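Local coordinates for protein mevalonate diphosphate decarboxylase (Legionella pneumophila, PDB 3LTO) that probably catalyses the ATP-dependent decarboxylation of mevalonate diphosphate, the step that yields isopentenyl diphosphate for isoprenoid synthesis, at residues 45-56 with 89-97. Residues are numbered along the deposited sequence; the frame is centred on the assembly and turned at random.
Sequences LEKLPTKKDIWE and YVGGFLIQS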
loop_
_atom_site.group_PDB
_atom_site.type_symbol
_atom_site.label_atom_id
_atom_site.label_comp_id
_atom_site.label_asym_id
_atom_site.label_seq_id
_atom_site.Cartn_x
_atom_site.Cartn_y
_atom_site.Cartn_z
ATOM N N LEU A 45 30.477 -0.536 2.536
ATOM C CA LEU A 45 30.641 -0.068 1.173
ATOM C C LEU A 45 31.881 0.792 1.078
ATOM O O LEU A 45 32.115 1.644 1.929
ATOM C CB LEU A 45 29.432 0.757 0.724
ATOM C CG LEU A 45 28.127 0.007 0.487
ATOM C CD1 LEU A 45 27.029 1.016 0.133
ATOM C CD2 LEU A 45 28.320 -1.008 -0.641
ATOM N N GLU A 46 32.674 0.547 0.044
ATOM C CA GLU A 46 33.879 1.317 -0.214
ATOM C C GLU A 46 33.772 1.728 -1.672
ATOM O O GLU A 46 33.532 0.894 -2.547
ATOM C CB GLU A 46 35.143 0.476 -0.012
ATOM C CG GLU A 46 35.243 -0.180 1.352
ATOM C CD GLU A 46 36.618 -0.770 1.625
ATOM O OE1 GLU A 46 37.147 -1.491 0.752
ATOM O OE2 GLU A 46 37.165 -0.521 2.719
ATOM N N LYS A 47 33.938 3.014 -1.933
ATOM C CA LYS A 47 33.856 3.509 -3.291
ATOM C C LYS A 47 35.001 2.947 -4.141
ATOM O O LYS A 47 36.120 2.794 -3.659
ATOM C CB LYS A 47 33.888 5.038 -3.263
ATOM C CG LYS A 47 33.697 5.695 -4.608
ATOM C CD LYS A 47 33.254 7.139 -4.445
ATOM C CE LYS A 47 34.243 7.954 -3.638
ATOM N NZ LYS A 47 33.762 9.360 -3.498
ATOM N N LEU A 48 34.703 2.598 -5.389
ATOM C CA LEU A 48 35.714 2.083 -6.308
ATOM C C LEU A 48 35.898 3.132 -7.406
ATOM O O LEU A 48 35.021 3.973 -7.623
ATOM C CB LEU A 48 35.264 0.765 -6.936
ATOM C CG LEU A 48 35.155 -0.472 -6.044
ATOM C CD1 LEU A 48 34.441 -1.569 -6.807
ATOM C CD2 LEU A 48 36.535 -0.942 -5.613
ATOM N N PRO A 49 37.044 3.104 -8.106
ATOM C CA PRO A 49 37.326 4.064 -9.182
ATOM C C PRO A 49 36.448 3.854 -10.415
ATOM O O PRO A 49 36.122 4.807 -11.127
ATOM C CB PRO A 49 38.802 3.816 -9.498
ATOM C CG PRO A 49 39.347 3.236 -8.216
ATOM C CD PRO A 49 38.242 2.304 -7.796
ATOM N N THR A 50 36.079 2.599 -10.660
ATOM C CA THR A 50 35.251 2.233 -11.806
ATOM C C THR A 50 33.780 2.577 -11.605
ATOM O O THR A 50 33.405 3.208 -10.621
ATOM C CB THR A 50 35.339 0.722 -12.089
ATOM O OG1 THR A 50 34.521 0.401 -13.226
ATOM C CG2 THR A 50 34.843 -0.072 -10.888
ATOM N N LYS A 51 32.955 2.144 -12.552
ATOM C CA LYS A 51 31.518 2.379 -12.506
ATOM C C LYS A 51 30.775 1.119 -12.083
ATOM O O LYS A 51 29.587 1.165 -11.772
ATOM C CB LYS A 51 31.003 2.814 -13.883
ATOM C CG LYS A 51 31.139 4.307 -14.192
ATOM C CD LYS A 51 32.586 4.730 -14.319
ATOM C CE LYS A 51 32.708 6.186 -14.751
ATOM N NZ LYS A 51 34.143 6.591 -14.858
ATOM N N LYS A 52 31.477 -0.007 -12.067
ATOM C CA LYS A 52 30.857 -1.273 -11.711
ATOM C C LYS A 52 31.121 -1.753 -10.287
ATOM O O LYS A 52 32.235 -1.667 -9.776
ATOM C CB LYS A 52 31.290 -2.345 -12.711
ATOM C CG LYS A 52 30.808 -2.079 -14.131
ATOM C CD LYS A 52 29.290 -2.118 -14.214
ATOM C CE LYS A 52 28.819 -2.057 -15.658
ATOM N NZ LYS A 52 27.336 -2.138 -15.758
ATOM N N ASP A 53 30.073 -2.265 -9.657
ATOM C CA ASP A 53 30.168 -2.769 -8.297
ATOM C C ASP A 53 30.802 -4.154 -8.256
ATOM O O ASP A 53 30.781 -4.895 -9.239
ATOM C CB ASP A 53 28.778 -2.843 -7.675
ATOM C CG ASP A 53 28.011 -1.548 -7.824
ATOM O OD1 ASP A 53 28.586 -0.482 -7.519
ATOM O OD2 ASP A 53 26.835 -1.599 -8.241
ATOM N N ILE A 54 31.374 -4.493 -7.107
ATOM C CA ILE A 54 31.978 -5.802 -6.913
ATOM C C ILE A 54 31.486 -6.311 -5.573
ATOM O O ILE A 54 31.474 -5.566 -4.592
ATOM C CB ILE A 54 33.517 -5.731 -6.882
ATOM C CG1 ILE A 54 34.052 -5.294 -8.250
ATOM C CG2 ILE A 54 34.086 -7.072 -6.482
ATOM C CD1 ILE A 54 35.560 -5.199 -8.300
ATOM N N TRP A 55 31.071 -7.573 -5.536
ATOM C CA TRP A 55 30.577 -8.180 -4.306
ATOM C C TRP A 55 31.569 -9.188 -3.738
ATOM O O TRP A 55 31.923 -10.172 -4.394
ATOM C CB TRP A 55 29.238 -8.872 -4.550
ATOM C CG TRP A 55 28.677 -9.502 -3.311
ATOM C CD1 TRP A 55 28.427 -8.882 -2.124
ATOM C CD2 TRP A 55 28.284 -10.869 -3.141
ATOM N NE1 TRP A 55 27.901 -9.776 -1.223
ATOM C CE2 TRP A 55 27.800 -11.003 -1.820
ATOM C CE3 TRP A 55 28.293 -11.996 -3.974
ATOM C CZ2 TRP A 55 27.328 -12.215 -1.312
ATOM C CZ3 TRP A 55 27.822 -13.205 -3.464
ATOM C CH2 TRP A 55 27.346 -13.300 -2.146
ATOM N N GLU A 56 32.013 -8.935 -2.511
ATOM C CA GLU A 56 32.957 -9.818 -1.851
ATOM C C GLU A 56 32.449 -10.164 -0.469
ATOM O O GLU A 56 32.756 -9.480 0.503
ATOM C CB GLU A 56 34.325 -9.151 -1.755
ATOM C CG GLU A 56 35.360 -9.939 -0.971
ATOM C CD GLU A 56 36.652 -9.161 -0.806
ATOM O OE1 GLU A 56 36.563 -7.928 -0.627
ATOM O OE2 GLU A 56 37.749 -9.771 -0.844
ATOM N N TYR A 89 23.152 8.454 -8.770
ATOM C CA TYR A 89 24.596 8.376 -8.618
ATOM C C TYR A 89 25.224 7.466 -9.662
ATOM O O TYR A 89 24.627 6.471 -10.073
ATOM C CB TYR A 89 24.946 7.836 -7.234
ATOM C CG TYR A 89 26.427 7.724 -6.964
ATOM C CD1 TYR A 89 27.160 8.831 -6.537
ATOM C CD2 TYR A 89 27.091 6.505 -7.092
ATOM C CE1 TYR A 89 28.507 8.732 -6.233
ATOM C CE2 TYR A 89 28.462 6.391 -6.789
ATOM C CZ TYR A 89 29.156 7.513 -6.357
ATOM O OH TYR A 89 30.491 7.424 -6.027
ATOM N N VAL A 90 26.438 7.809 -10.080
ATOM C CA VAL A 90 27.162 7.008 -11.054
ATOM C C VAL A 90 28.526 6.687 -10.459
ATOM O O VAL A 90 29.305 7.590 -10.166
ATOM C CB VAL A 90 27.364 7.763 -12.387
ATOM C CG1 VAL A 90 28.135 6.873 -13.378
ATOM C CG2 VAL A 90 26.008 8.161 -12.977
ATOM N N GLY A 91 28.808 5.403 -10.273
ATOM C CA GLY A 91 30.082 4.998 -9.701
ATOM C C GLY A 91 29.939 3.625 -9.078
ATOM O O GLY A 91 28.848 3.258 -8.631
ATOM N N GLY A 92 31.026 2.861 -9.045
ATOM C CA GLY A 92 30.968 1.523 -8.481
ATOM C C GLY A 92 31.373 1.457 -7.022
ATOM O O GLY A 92 32.013 2.370 -6.504
ATOM N N PHE A 93 31.005 0.364 -6.363
ATOM C CA PHE A 93 31.321 0.160 -4.955
ATOM C C PHE A 93 31.797 -1.265 -4.719
ATOM O O PHE A 93 31.375 -2.192 -5.420
ATOM C CB PHE A 93 30.074 0.375 -4.088
ATOM C CG PHE A 93 29.671 1.810 -3.928
ATOM C CD1 PHE A 93 30.251 2.603 -2.938
ATOM C CD2 PHE A 93 28.709 2.373 -4.765
ATOM C CE1 PHE A 93 29.877 3.944 -2.782
ATOM C CE2 PHE A 93 28.329 3.711 -4.621
ATOM C CZ PHE A 93 28.915 4.499 -3.625
ATOM N N LEU A 94 32.688 -1.430 -3.748
ATOM C CA LEU A 94 33.147 -2.747 -3.358
ATOM C C LEU A 94 32.155 -3.063 -2.245
ATOM O O LEU A 94 32.015 -2.289 -1.303
ATOM C CB LEU A 94 34.571 -2.703 -2.794
ATOM C CG LEU A 94 35.064 -3.986 -2.104
ATOM C CD1 LEU A 94 35.036 -5.149 -3.073
ATOM C CD2 LEU A 94 36.481 -3.783 -1.574
ATOM N N ILE A 95 31.432 -4.168 -2.373
ATOM C CA ILE A 95 30.442 -4.547 -1.371
ATOM C C ILE A 95 30.957 -5.698 -0.523
ATOM O O ILE A 95 31.268 -6.764 -1.038
ATOM C CB ILE A 95 29.125 -5.006 -2.037
ATOM C CG1 ILE A 95 28.699 -3.985 -3.090
ATOM C CG2 ILE A 95 28.032 -5.176 -0.977
ATOM C CD1 ILE A 95 27.546 -4.439 -3.949
ATOM N N GLN A 96 31.057 -5.472 0.780
ATOM C CA GLN A 96 31.506 -6.515 1.687
ATOM C C GLN A 96 30.399 -6.778 2.705
ATOM O O GLN A 96 30.151 -5.975 3.606
ATOM C CB GLN A 96 32.813 -6.096 2.370
ATOM C CG GLN A 96 34.017 -6.150 1.426
ATOM C CD GLN A 96 35.297 -5.673 2.077
ATOM O OE1 GLN A 96 36.395 -6.062 1.670
ATOM N NE2 GLN A 96 35.167 -4.810 3.083
ATOM N N SER A 97 29.722 -7.906 2.528
ATOM C CA SER A 97 28.624 -8.305 3.398
ATOM C C SER A 97 29.070 -9.396 4.365
ATOM O O SER A 97 30.004 -10.154 4.081
ATOM C CB SER A 97 27.454 -8.812 2.555
ATOM O OG SER A 97 27.864 -9.897 1.737
HETATM O O HOH W 1 31.890 9.618 -6.309
#
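The indole of Trp55 meets strand 93-97 with its edge: Ile95 CB and Ser97 CB lie in the ring plane, and NE1 gives its hydrogen to Ser97 OG at 3.0 Å, with the oxygen 18° out of that plane. CG of Trp55 stands anti to the backbone N (chi1 -179°), which carries the ring along the strand to Ser97, whose short hydroxyl accepts the N-H; Phe76 of helix 71-87 meets the indole too. At the edge of the Phe93 ring sits Asp53 OD1. That oxygen accepts the N-H of Phe93 at 2.8 Å through its anti lone pair, in a bent bond (134°), and also forms a salt bridge with Lys84, so a short acidic side chain fits here. Gly92, lacking a side chain, lets Lys52 O come within 3.7 Å of its CA. On the sheet face that carries Phe93 and Trp55, Leu45 and Ile95 lie side by side, CD2 to CG1 3.9 Å, branched apolar groups suited to the core. On the face of Glu46 and Leu94, Ile54 CG2 touches Leu94 CD1; Leu48 CD2 packs against Leu94 CB. Strand 93-97 lies between 45-47, antiparallel through the hydrogen-bonded pair Glu46 and Leu94, and 54-55, parallel, where Ile95 N donates to Ile54 O at 2.6 Å; with helix 71-87, the parallel pair forms a beta-alpha-beta crossover in the N-terminal domain of this GHMP-type enzyme.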